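Local coordinates for protein amidohydrolase (Staphylococcus aureus, PDB 3NUR) that probably hydrolyses carbon–nitrogen bonds in an unidentified amide substrate, as a metal-binding TIM-barrel member of the amidohydrolase family, at residues R78-F81 / M82-D86; Y280-K283 / N284-I288; M293-K296 / P297-D300. All blocks are in the same frame, centred on the assembly; numbering follows the deposited sequence.

Interaction 1 of 3, residues R78-F81 / M82-D86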
ATOM      1  N   ARG A  78     -17.586  -0.851 -10.236  1.00 11.06           N
ATOM      2  CA  ARG A  78     -16.871  -0.221  -9.109  1.00 10.69           C
ATOM      3  C   ARG A  78     -17.854   0.540  -8.187  1.00 14.15           C
ATOM      4  O   ARG A  78     -17.851   0.350  -6.964  1.00 12.43           O
ATOM      5  CB  ARG A  78     -15.773   0.698  -9.657  1.00 10.42           C
ATOM      6  CG  ARG A  78     -14.800   1.217  -8.596  1.00 11.86           C
ATOM      7  CD  ARG A  78     -13.661   2.022  -9.212  1.00 13.38           C
ATOM      8  NE  ARG A  78     -12.840   1.207 -10.122  1.00 13.60           N
ATOM      9  CZ  ARG A  78     -11.760   0.507  -9.771  1.00 27.00           C
ATOM     10  NH1 ARG A  78     -11.361   0.469  -8.496  1.00 10.60           N
ATOM     11  NH2 ARG A  78     -11.087  -0.186 -10.684  1.00 13.19           N
ATOM     12  N   ILE A  79     -18.718   1.377  -8.784  1.00 10.78           N
ATOM     13  CA  ILE A  79     -19.703   2.168  -8.027  1.00 10.83           C
ATOM     14  C   ILE A  79     -20.722   1.296  -7.326  1.00 14.05           C
ATOM     15  O   ILE A  79     -21.124   1.622  -6.203  1.00 13.17           O
ATOM     16  CB  ILE A  79     -20.385   3.236  -8.937  1.00 13.42           C
ATOM     17  CG1 ILE A  79     -19.415   4.387  -9.270  1.00 13.93           C
ATOM     18  CG2 ILE A  79     -21.707   3.768  -8.333  1.00 15.86           C
ATOM     19  CD1 ILE A  79     -18.847   5.276  -8.049  1.00 18.46           C
ATOM     20  N   GLN A  80     -21.166   0.206  -7.989  1.00 11.52           N
ATOM     21  CA  GLN A  80     -22.124  -0.742  -7.404  1.00 10.99           C
ATOM     22  C   GLN A  80     -21.522  -1.307  -6.113  1.00 14.85           C
ATOM     23  O   GLN A  80     -22.194  -1.299  -5.071  1.00 14.22           O
ATOM     24  CB  GLN A  80     -22.423  -1.895  -8.381  1.00 11.82           C
ATOM     25  CG  GLN A  80     -23.460  -2.874  -7.826  1.00 18.67           C
ATOM     26  CD  GLN A  80     -23.777  -3.977  -8.793  1.00 46.61           C
ATOM     27  OE1 GLN A  80     -23.408  -5.133  -8.578  1.00 43.10           O
ATOM     28  NE2 GLN A  80     -24.482  -3.647  -9.878  1.00 42.46           N
ATOM     29  N   PHE A  81     -20.235  -1.741  -6.177  1.00  9.80           N
ATOM     30  CA  PHE A  81     -19.564  -2.303  -5.014  1.00  9.24           C
ATOM     31  C   PHE A  81     -19.467  -1.273  -3.895  1.00 11.55           C
ATOM     32  O   PHE A  81     -19.836  -1.571  -2.767  1.00 11.98           O
ATOM     33  CB  PHE A  81     -18.166  -2.866  -5.373  1.00 10.46           C
ATOM     34  CG  PHE A  81     -17.368  -3.298  -4.151  1.00 10.61           C
ATOM     35  CD1 PHE A  81     -17.554  -4.557  -3.587  1.00 13.99           C
ATOM     36  CD2 PHE A  81     -16.460  -2.429  -3.550  1.00 13.23           C
ATOM     37  CE1 PHE A  81     -16.841  -4.942  -2.441  1.00 14.98           C
ATOM     38  CE2 PHE A  81     -15.748  -2.814  -2.408  1.00 15.93           C
ATOM     39  CZ  PHE A  81     -15.944  -4.069  -1.864  1.00 14.34           C
HETATM   40  N   MSE A  82     -18.982  -0.058  -4.202  1.00  9.85           N
HETATM   41  CA  MSE A  82     -18.815   0.990  -3.203  1.00  8.28           C
HETATM   42  C   MSE A  82     -20.133   1.366  -2.531  1.00 14.80           C
HETATM   43  O   MSE A  82     -20.188   1.414  -1.296  1.00 13.36           O
HETATM   44  CB  MSE A  82     -18.178   2.221  -3.825  1.00  9.03           C
HETATM   45  CG  MSE A  82     -16.740   1.966  -4.277  1.00 12.35           C
HETATM   46 SE   MSE A  82     -16.162   3.368  -5.471  0.70 17.52          SE
HETATM   47  CE  MSE A  82     -16.174   4.879  -4.247  1.00 13.35           C
ATOM     48  N   ASN A  83     -21.207   1.582  -3.343  1.00 13.23           N
ATOM     49  CA  ASN A  83     -22.516   1.948  -2.803  1.00 13.61           C
ATOM     50  C   ASN A  83     -23.111   0.881  -1.918  1.00 15.89           C
ATOM     51  O   ASN A  83     -23.608   1.202  -0.845  1.00 15.78           O
ATOM     52  CB  ASN A  83     -23.490   2.332  -3.915  1.00 12.49           C
ATOM     53  CG  ASN A  83     -23.171   3.669  -4.557  1.00 19.67           C
ATOM     54  OD1 ASN A  83     -22.186   4.350  -4.235  1.00 13.93           O
ATOM     55  ND2 ASN A  83     -23.968   4.057  -5.529  1.00 13.95           N
ATOM     56  N   ASN A  84     -23.011  -0.386  -2.326  1.00 11.98           N
ATOM     57  CA  ASN A  84     -23.537  -1.507  -1.543  1.00 11.96           C
ATOM     58  C   ASN A  84     -22.761  -1.751  -0.254  1.00 15.91           C
ATOM     59  O   ASN A  84     -23.309  -2.322   0.693  1.00 14.85           O
ATOM     60  CB  ASN A  84     -23.542  -2.783  -2.380  1.00 16.21           C
ATOM     61  CG  ASN A  84     -24.513  -2.760  -3.544  1.00 36.69           C
ATOM     62  OD1 ASN A  84     -25.328  -1.844  -3.713  1.00 33.64           O
ATOM     63  ND2 ASN A  84     -24.415  -3.755  -4.399  1.00 31.43           N
ATOM     64  N   GLN A  85     -21.467  -1.376  -0.243  1.00 11.63           N
ATOM     65  CA  GLN A  85     -20.600  -1.588   0.934  1.00 11.14           C
ATOM     66  C   GLN A  85     -20.337  -0.342   1.770  1.00 15.66           C
ATOM     67  O   GLN A  85     -19.436  -0.349   2.626  1.00 14.83           O
ATOM     68  CB  GLN A  85     -19.287  -2.283   0.524  1.00 11.94           C
ATOM     69  CG  GLN A  85     -19.483  -3.670  -0.116  1.00 10.76           C
ATOM     70  CD  GLN A  85     -20.193  -4.695   0.754  1.00 21.06           C
ATOM     71  OE1 GLN A  85     -20.065  -4.718   1.985  1.00 18.34           O
ATOM     72  NE2 GLN A  85     -20.932  -5.605   0.120  1.00 18.49           N
ATOM     73  N   ASP A  86     -21.104   0.734   1.526  1.00 12.95           N
ATOM     74  CA  ASP A  86     -21.012   1.999   2.261  1.00 13.32           C
ATOM     75  C   ASP A  86     -19.631   2.668   2.161  1.00 13.82           C
ATOM     76  O   ASP A  86     -19.146   3.261   3.128  1.00 14.57           O
ATOM     77  CB  ASP A  86     -21.478   1.837   3.738  1.00 16.64           C
ATOM     78  CG  ASP A  86     -22.965   1.539   3.917  1.00 31.71           C
ATOM     79  OD1 ASP A  86     -23.758   1.862   2.997  1.00 31.44           O
ATOM     80  OD2 ASP A  86     -23.335   0.997   4.979  1.00 40.27           O
TER
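Phe81, in the last turn of helix 75-84, and Gln85, just past its end, meet through a CH-pi contact. CG of Gln85 sits over one face of the Phe81 ring, 4.0 Å from the centroid and displaced toward the rim, where CE1 is its nearest ring atom. The bend of Gln85 at chi2 (-59°) lets its methylene lie on the ring while the amide turns off toward Glu323 and Gly326, whose backbone atoms it bonds. Tyr317 also stacks with Phe81.

Selenomethionine Met82 makes the second apolar contact. Its chain runs nearly straight from CA to SE (chi2 164°), laying the selenium 4.0 Å from CG of Arg78 and 4.2 Å from CD1 of Ile79. The side chain of Arg78 enters the contact through its aliphatic part; it bends at chi3, and the guanidinium group reaches the backbone oxygen of His30, a calcium ligand.

On the more exposed side, amides rest on hydrocarbon. Asn83 sets ND2 3.6 Å from CG2 of Ile79, with OD1 held by Arg128, and Asn84 places ND2 3.7 Å from CG of Gln80.

Four main-chain bonds carry these pairs. Asn83 N reaches Ile79 O at 2.9 Å, and Met82 N and Asn84 N make similar, nearly straight bonds to Arg78 O and Gln80 O. The last, Gln85 N to Phe81 O, is more bent (136°), as Gln85 leaves helical geometry.

Across this turn the side chains therefore meet by dispersion and CH-pi contact, while the polar ends of Asn83 and Gln85 tie the helix to its surroundings and Arg78 probably helps position His30 from the second shell.

Interaction 2 of 3, residues Y280-K283 / N284-I288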
ATOM      1  N   TYR A 280       8.674   1.460  17.843  1.00 11.08           N
ATOM      2  CA  TYR A 280       8.250   2.868  17.820  1.00 10.69           C
ATOM      3  C   TYR A 280       7.896   3.346  16.408  1.00 12.30           C
ATOM      4  O   TYR A 280       6.876   4.026  16.227  1.00 12.48           O
ATOM      5  CB  TYR A 280       9.327   3.777  18.437  1.00 12.09           C
ATOM      6  CG  TYR A 280       8.879   5.218  18.537  1.00 14.04           C
ATOM      7  CD1 TYR A 280       8.193   5.677  19.653  1.00 17.43           C
ATOM      8  CD2 TYR A 280       9.165   6.130  17.523  1.00 15.39           C
ATOM      9  CE1 TYR A 280       7.752   6.993  19.739  1.00 20.34           C
ATOM     10  CE2 TYR A 280       8.735   7.457  17.602  1.00 16.43           C
ATOM     11  CZ  TYR A 280       8.030   7.881  18.716  1.00 24.51           C
ATOM     12  OH  TYR A 280       7.635   9.187  18.852  1.00 30.63           O
ATOM     13  N   TYR A 281       8.728   3.002  15.416  1.00  8.83           N
ATOM     14  CA  TYR A 281       8.479   3.421  14.024  1.00  7.87           C
ATOM     15  C   TYR A 281       7.192   2.845  13.453  1.00 11.40           C
ATOM     16  O   TYR A 281       6.479   3.543  12.744  1.00 12.19           O
ATOM     17  CB  TYR A 281       9.656   3.095  13.127  1.00  7.74           C
ATOM     18  CG  TYR A 281      10.925   3.770  13.576  1.00  9.31           C
ATOM     19  CD1 TYR A 281      11.199   5.091  13.217  1.00 10.99           C
ATOM     20  CD2 TYR A 281      11.828   3.118  14.407  1.00  9.20           C
ATOM     21  CE1 TYR A 281      12.390   5.705  13.591  1.00  9.90           C
ATOM     22  CE2 TYR A 281      13.018   3.722  14.796  1.00 10.62           C
ATOM     23  CZ  TYR A 281      13.287   5.023  14.400  1.00 13.95           C
ATOM     24  OH  TYR A 281      14.445   5.631  14.801  1.00 11.79           O
ATOM     25  N   PHE A 282       6.865   1.599  13.793  1.00  9.02           N
ATOM     26  CA  PHE A 282       5.596   1.014  13.317  1.00  9.29           C
ATOM     27  C   PHE A 282       4.403   1.641  14.017  1.00 14.82           C
ATOM     28  O   PHE A 282       3.313   1.747  13.442  1.00 16.09           O
ATOM     29  CB  PHE A 282       5.608  -0.517  13.454  1.00  9.89           C
ATOM     30  CG  PHE A 282       6.597  -1.089  12.474  1.00 11.17           C
ATOM     31  CD1 PHE A 282       6.284  -1.180  11.116  1.00 12.89           C
ATOM     32  CD2 PHE A 282       7.868  -1.477  12.890  1.00 12.61           C
ATOM     33  CE1 PHE A 282       7.231  -1.625  10.193  1.00 14.00           C
ATOM     34  CE2 PHE A 282       8.802  -1.967  11.966  1.00 15.52           C
ATOM     35  CZ  PHE A 282       8.478  -2.024  10.622  1.00 13.97           C
ATOM     36  N   LYS A 283       4.598   2.071  15.256  1.00 12.45           N
ATOM     37  CA  LYS A 283       3.495   2.677  15.988  1.00 11.80           C
ATOM     38  C   LYS A 283       3.278   4.147  15.613  1.00 17.11           C
ATOM     39  O   LYS A 283       2.176   4.661  15.800  1.00 16.34           O
ATOM     40  CB  LYS A 283       3.752   2.577  17.480  1.00 14.46           C
ATOM     41  CG  LYS A 283       3.761   1.157  18.024  1.00 16.77           C
ATOM     42  CD  LYS A 283       4.205   1.216  19.479  1.00 19.59           C
ATOM     43  CE  LYS A 283       4.572  -0.135  20.022  1.00 33.09           C
ATOM     44  NZ  LYS A 283       4.850  -0.066  21.481  1.00 51.24           N
ATOM     45  N   ASN A 284       4.341   4.844  15.155  1.00 11.97           N
ATOM     46  CA  ASN A 284       4.261   6.281  14.904  1.00 10.93           C
ATOM     47  C   ASN A 284       4.408   6.732  13.458  1.00 14.89           C
ATOM     48  O   ASN A 284       3.999   7.851  13.131  1.00 13.90           O
ATOM     49  CB  ASN A 284       5.252   7.002  15.830  1.00 15.09           C
ATOM     50  CG  ASN A 284       4.855   6.823  17.285  1.00 38.83           C
ATOM     51  OD1 ASN A 284       5.302   5.897  17.969  1.00 32.92           O
ATOM     52  ND2 ASN A 284       3.904   7.614  17.749  1.00 32.12           N
ATOM     53  N   SER A 285       4.982   5.886  12.597  1.00 12.00           N
ATOM     54  CA  SER A 285       5.237   6.246  11.189  1.00 11.79           C
ATOM     55  C   SER A 285       4.575   5.305  10.178  1.00 15.73           C
ATOM     56  O   SER A 285       4.761   5.477   8.972  1.00 15.14           O
ATOM     57  CB  SER A 285       6.742   6.306  10.940  1.00 15.23           C
ATOM     58  OG  SER A 285       7.361   7.240  11.806  1.00 19.42           O
ATOM     59  N   PHE A 286       3.826   4.298  10.656  1.00  9.91           N
ATOM     60  CA  PHE A 286       3.126   3.382   9.757  1.00  7.96           C
ATOM     61  C   PHE A 286       1.650   3.365  10.047  1.00 11.67           C
ATOM     62  O   PHE A 286       1.241   3.593  11.184  1.00 11.56           O
ATOM     63  CB  PHE A 286       3.666   1.931   9.913  1.00  9.11           C
ATOM     64  CG  PHE A 286       4.918   1.652   9.116  1.00  9.97           C
ATOM     65  CD1 PHE A 286       4.854   0.968   7.904  1.00 10.84           C
ATOM     66  CD2 PHE A 286       6.166   2.082   9.573  1.00 10.96           C
ATOM     67  CE1 PHE A 286       6.012   0.730   7.148  1.00 12.07           C
ATOM     68  CE2 PHE A 286       7.329   1.833   8.823  1.00 13.11           C
ATOM     69  CZ  PHE A 286       7.244   1.146   7.627  1.00 12.05           C
ATOM     70  N   TYR A 287       0.848   3.055   9.010  1.00  7.97           N
ATOM     71  CA  TYR A 287      -0.589   2.805   9.129  1.00  7.75           C
ATOM     72  C   TYR A 287      -0.770   1.385   8.602  1.00 10.47           C
ATOM     73  O   TYR A 287      -0.033   0.952   7.716  1.00  9.59           O
ATOM     74  CB  TYR A 287      -1.432   3.757   8.262  1.00  8.50           C
ATOM     75  CG  TYR A 287      -1.541   5.133   8.866  1.00 10.79           C
ATOM     76  CD1 TYR A 287      -2.618   5.475   9.684  1.00 12.94           C
ATOM     77  CD2 TYR A 287      -0.568   6.097   8.627  1.00 12.18           C
ATOM     78  CE1 TYR A 287      -2.731   6.752  10.229  1.00 15.80           C
ATOM     79  CE2 TYR A 287      -0.675   7.380   9.158  1.00 13.60           C
ATOM     80  CZ  TYR A 287      -1.754   7.700   9.969  1.00 18.67           C
ATOM     81  OH  TYR A 287      -1.863   8.968  10.482  1.00 18.14           O
ATOM     82  N   ILE A 288      -1.731   0.668   9.139  1.00  7.44           N
ATOM     83  CA  ILE A 288      -1.953  -0.714   8.700  1.00  7.06           C
ATOM     84  C   ILE A 288      -3.382  -0.847   8.140  1.00  9.52           C
ATOM     85  O   ILE A 288      -4.320  -0.310   8.731  1.00  9.60           O
ATOM     86  CB  ILE A 288      -1.690  -1.679   9.892  1.00 10.89           C
ATOM     87  CG1 ILE A 288      -0.174  -1.779  10.221  1.00 12.97           C
ATOM     88  CG2 ILE A 288      -2.317  -3.072   9.650  1.00 10.87           C
ATOM     89  CD1 ILE A 288       0.169  -2.486  11.532  1.00 19.76           C
TER
HETATM   90  O   HOH W   1       1.217   0.733  11.996  1.00 40.83           O
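Phe282 and Phe286 supply the aromatic part of this local contact. Their side chains lie side by side and point the same way, with centroids 4.6 Å apart and planes inclined by 34°. CE1 of Phe282 stands 3.6 Å above the plane of the Phe286 ring, over its centre, whereas Tyr281 O approaches that ring at its edge. Val236 touches both phenylalanines.

A CH-pi contact joins Tyr280 and Asn284: CB of Asn284 lies over a face of the tyrosine ring, 4.3 Å from the centroid. The ring can pass beneath it because CG of Tyr280 is turned anti to the main-chain nitrogen (chi1 -175°).

These contacts span the change from helix 278-284 to strand 286-288, the helix-to-strand return of a TIM barrel. The strand runs parallel to 249-251, and Phe286 packs on Met249 and Ile251.

Main-chain hydrogen bonds close the helix. Asn284 N donates to Tyr280 O at 2.9 Å, and Ser285 N donates to Tyr281 O at 2.8 Å. A water bridges two carbonyls across the junction, donating to Phe282 O at 2.7 Å and, weakly, to Phe286 O at 3.0 Å.

Interaction 3 of 3, residues M293-K296 / P297-D300; sequences MLTK and PQFD
Pro297, in the first turn of helix 296-306, brings CD to 4.4 Å from CB of Thr295. Having no N-H, it asks for no acceptor at a point where a helix has yet to provide one.

Gln298 comes next and turns back toward the start of the helix. Its chain folds at chi2 (76°), which brings OE1 within 2.7 Å of Thr295 OG1. The threonine hydroxyl donates this hydrogen bond from above the carbonyl plane of the amide, about 45° out of it, so the oxygen is approached away from its lone-pair directions. Gln298 also touches Trp254, whose indole nitrogen bonds the backbone oxygen of Met293; one tryptophan thus meets both the incoming loop and the new helix.

Phe299 contributes mainly through its backbone. Its N-H gives a weak, long bond to Thr295 O (3.4 Å). CB of Phe299 lies 3.5 Å from Lys296 O, and the ring leads away into the interior, against Trp254 and Leu334.

Asp300 completes the turn twice over. Its N donates to Lys296 O at 2.9 Å, nearly straight (171°), and its carboxylate receives the lysine in a salt bridge, NZ to OD2 2.8 Å, on the syn lone pair. Lys296 is extended as far as CE, passes the aspartate at a slant and bends at its last torsion, carrying the ammonium group in to the oxygen. As Lys296 is exposed, solvent probably weakens this bridge.

Threonine at the N-cap position and proline soon after mark a helix start, to which Lys296 and Asp300 add an ordinary i to i+4 salt bridge; here, though, the threonine hydroxyl serves a side chain and makes no capping bond, so the capping box is absent. The helix is the one that follows strand 286-288 in the TIM barrel.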
HETATM    1  N   MSE A 293      -9.062  -8.574   4.025  1.00 10.44           N
HETATM    2  CA  MSE A 293      -8.968  -9.820   4.808  1.00 10.85           C
HETATM    3  C   MSE A 293      -9.706  -9.522   6.121  1.00 14.16           C
HETATM    4  O   MSE A 293      -9.107  -9.052   7.076  1.00 13.14           O
HETATM    5  CB  MSE A 293      -7.496 -10.202   5.083  1.00 13.70           C
HETATM    6  CG  MSE A 293      -6.717 -10.612   3.840  1.00 21.15           C
HETATM    7 SE   MSE A 293      -4.778 -10.721   4.239  0.70 30.68          SE
HETATM    8  CE  MSE A 293      -4.784 -11.670   5.883  1.00 26.83           C
ATOM      9  N   LEU A 294     -11.022  -9.728   6.121  1.00 11.13           N
ATOM     10  CA  LEU A 294     -11.876  -9.312   7.224  1.00 10.67           C
ATOM     11  C   LEU A 294     -11.981 -10.366   8.298  1.00 14.56           C
ATOM     12  O   LEU A 294     -13.001 -11.041   8.446  1.00 13.45           O
ATOM     13  CB  LEU A 294     -13.233  -8.816   6.684  1.00 10.76           C
ATOM     14  CG  LEU A 294     -13.163  -7.744   5.561  1.00 15.36           C
ATOM     15  CD1 LEU A 294     -14.555  -7.303   5.153  1.00 14.86           C
ATOM     16  CD2 LEU A 294     -12.295  -6.546   5.957  1.00 16.76           C
ATOM     17  N   THR A 295     -10.875 -10.518   9.039  1.00 10.67           N
ATOM     18  CA  THR A 295     -10.743 -11.561  10.046  1.00 10.26           C
ATOM     19  C   THR A 295     -10.421 -10.936  11.396  1.00 12.67           C
ATOM     20  O   THR A 295      -9.518 -10.102  11.491  1.00 12.45           O
ATOM     21  CB  THR A 295      -9.724 -12.603   9.559  1.00 15.02           C
ATOM     22  OG1 THR A 295      -8.483 -11.936   9.281  1.00 14.89           O
ATOM     23  CG2 THR A 295     -10.210 -13.361   8.291  1.00 14.02           C
ATOM     24  N   LYS A 296     -11.224 -11.272  12.414  1.00  9.59           N
ATOM     25  CA  LYS A 296     -11.081 -10.701  13.759  1.00  8.93           C
ATOM     26  C   LYS A 296      -9.733 -10.963  14.480  1.00 11.68           C
ATOM     27  O   LYS A 296      -9.214 -10.024  15.094  1.00  9.83           O
ATOM     28  CB  LYS A 296     -12.282 -11.099  14.645  1.00 12.61           C
ATOM     29  CG  LYS A 296     -12.342 -10.356  15.968  1.00 19.00           C
ATOM     30  CD  LYS A 296     -13.609 -10.664  16.777  1.00 23.26           C
ATOM     31  CE  LYS A 296     -13.635  -9.955  18.122  1.00 27.06           C
ATOM     32  NZ  LYS A 296     -12.582 -10.470  19.061  1.00 25.03           N
ATOM     33  N   PRO A 297      -9.165 -12.192  14.507  1.00  8.80           N
ATOM     34  CA  PRO A 297      -7.923 -12.386  15.289  1.00  9.11           C
ATOM     35  C   PRO A 297      -6.760 -11.461  14.918  1.00 10.72           C
ATOM     36  O   PRO A 297      -6.066 -10.963  15.805  1.00 10.77           O
ATOM     37  CB  PRO A 297      -7.606 -13.874  15.091  1.00 11.40           C
ATOM     38  CG  PRO A 297      -8.952 -14.502  14.722  1.00 15.94           C
ATOM     39  CD  PRO A 297      -9.612 -13.460  13.884  1.00 11.08           C
ATOM     40  N   GLN A 298      -6.595 -11.169  13.622  1.00  8.67           N
ATOM     41  CA  GLN A 298      -5.542 -10.280  13.112  1.00  7.95           C
ATOM     42  C   GLN A 298      -5.877  -8.839  13.487  1.00 10.34           C
ATOM     43  O   GLN A 298      -4.988  -8.108  13.911  1.00  9.46           O
ATOM     44  CB  GLN A 298      -5.378 -10.432  11.589  1.00 10.08           C
ATOM     45  CG  GLN A 298      -4.715 -11.762  11.174  1.00 14.46           C
ATOM     46  CD  GLN A 298      -5.630 -12.962  11.266  1.00 17.15           C
ATOM     47  OE1 GLN A 298      -6.866 -12.840  11.266  1.00 12.29           O
ATOM     48  NE2 GLN A 298      -5.050 -14.146  11.472  1.00 15.10           N
ATOM     49  N   PHE A 299      -7.167  -8.449  13.397  1.00  7.84           N
ATOM     50  CA  PHE A 299      -7.578  -7.096  13.823  1.00  8.02           C
ATOM     51  C   PHE A 299      -7.212  -6.893  15.293  1.00 11.35           C
ATOM     52  O   PHE A 299      -6.595  -5.880  15.634  1.00 10.08           O
ATOM     53  CB  PHE A 299      -9.095  -6.857  13.634  1.00  9.19           C
ATOM     54  CG  PHE A 299      -9.512  -5.561  14.286  1.00 10.72           C
ATOM     55  CD1 PHE A 299      -9.289  -4.341  13.652  1.00 14.14           C
ATOM     56  CD2 PHE A 299     -10.053  -5.551  15.574  1.00 13.34           C
ATOM     57  CE1 PHE A 299      -9.583  -3.137  14.301  1.00 16.09           C
ATOM     58  CE2 PHE A 299     -10.348  -4.350  16.218  1.00 16.00           C
ATOM     59  CZ  PHE A 299     -10.125  -3.152  15.570  1.00 14.49           C
ATOM     60  N   ASP A 300      -7.575  -7.864  16.163  1.00 10.73           N
ATOM     61  CA  ASP A 300      -7.270  -7.757  17.601  1.00 10.49           C
ATOM     62  C   ASP A 300      -5.776  -7.608  17.869  1.00 12.27           C
ATOM     63  O   ASP A 300      -5.396  -6.786  18.701  1.00 10.49           O
ATOM     64  CB  ASP A 300      -7.833  -8.953  18.379  1.00 11.12           C
ATOM     65  CG  ASP A 300      -9.351  -9.046  18.381  1.00 19.10           C
ATOM     66  OD1 ASP A 300     -10.015  -8.034  18.053  1.00 18.15           O
ATOM     67  OD2 ASP A 300      -9.875 -10.141  18.656  1.00 20.94           O
TER

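How the interactions relate
The three local contacts follow one another along the chain, each at or near a helix end. Interaction 1 lies early, where helix 75-84 ends ahead of strand 87-94, in the three-stranded run of the barrel. Interaction 2 runs into strand 286-288, at the end of the four-stranded run, and interaction 3 opens helix 296-306, the next helix after it. None touches another: interaction 3 comes within about 7 Å, nearest atoms, of each of its companions, while the centres of interactions 1 and 2 are 30 Å apart. All three thus shape turns where the chain enters or leaves a helix, and helix 325-328 is touched by residues of both interactions 1 and 3.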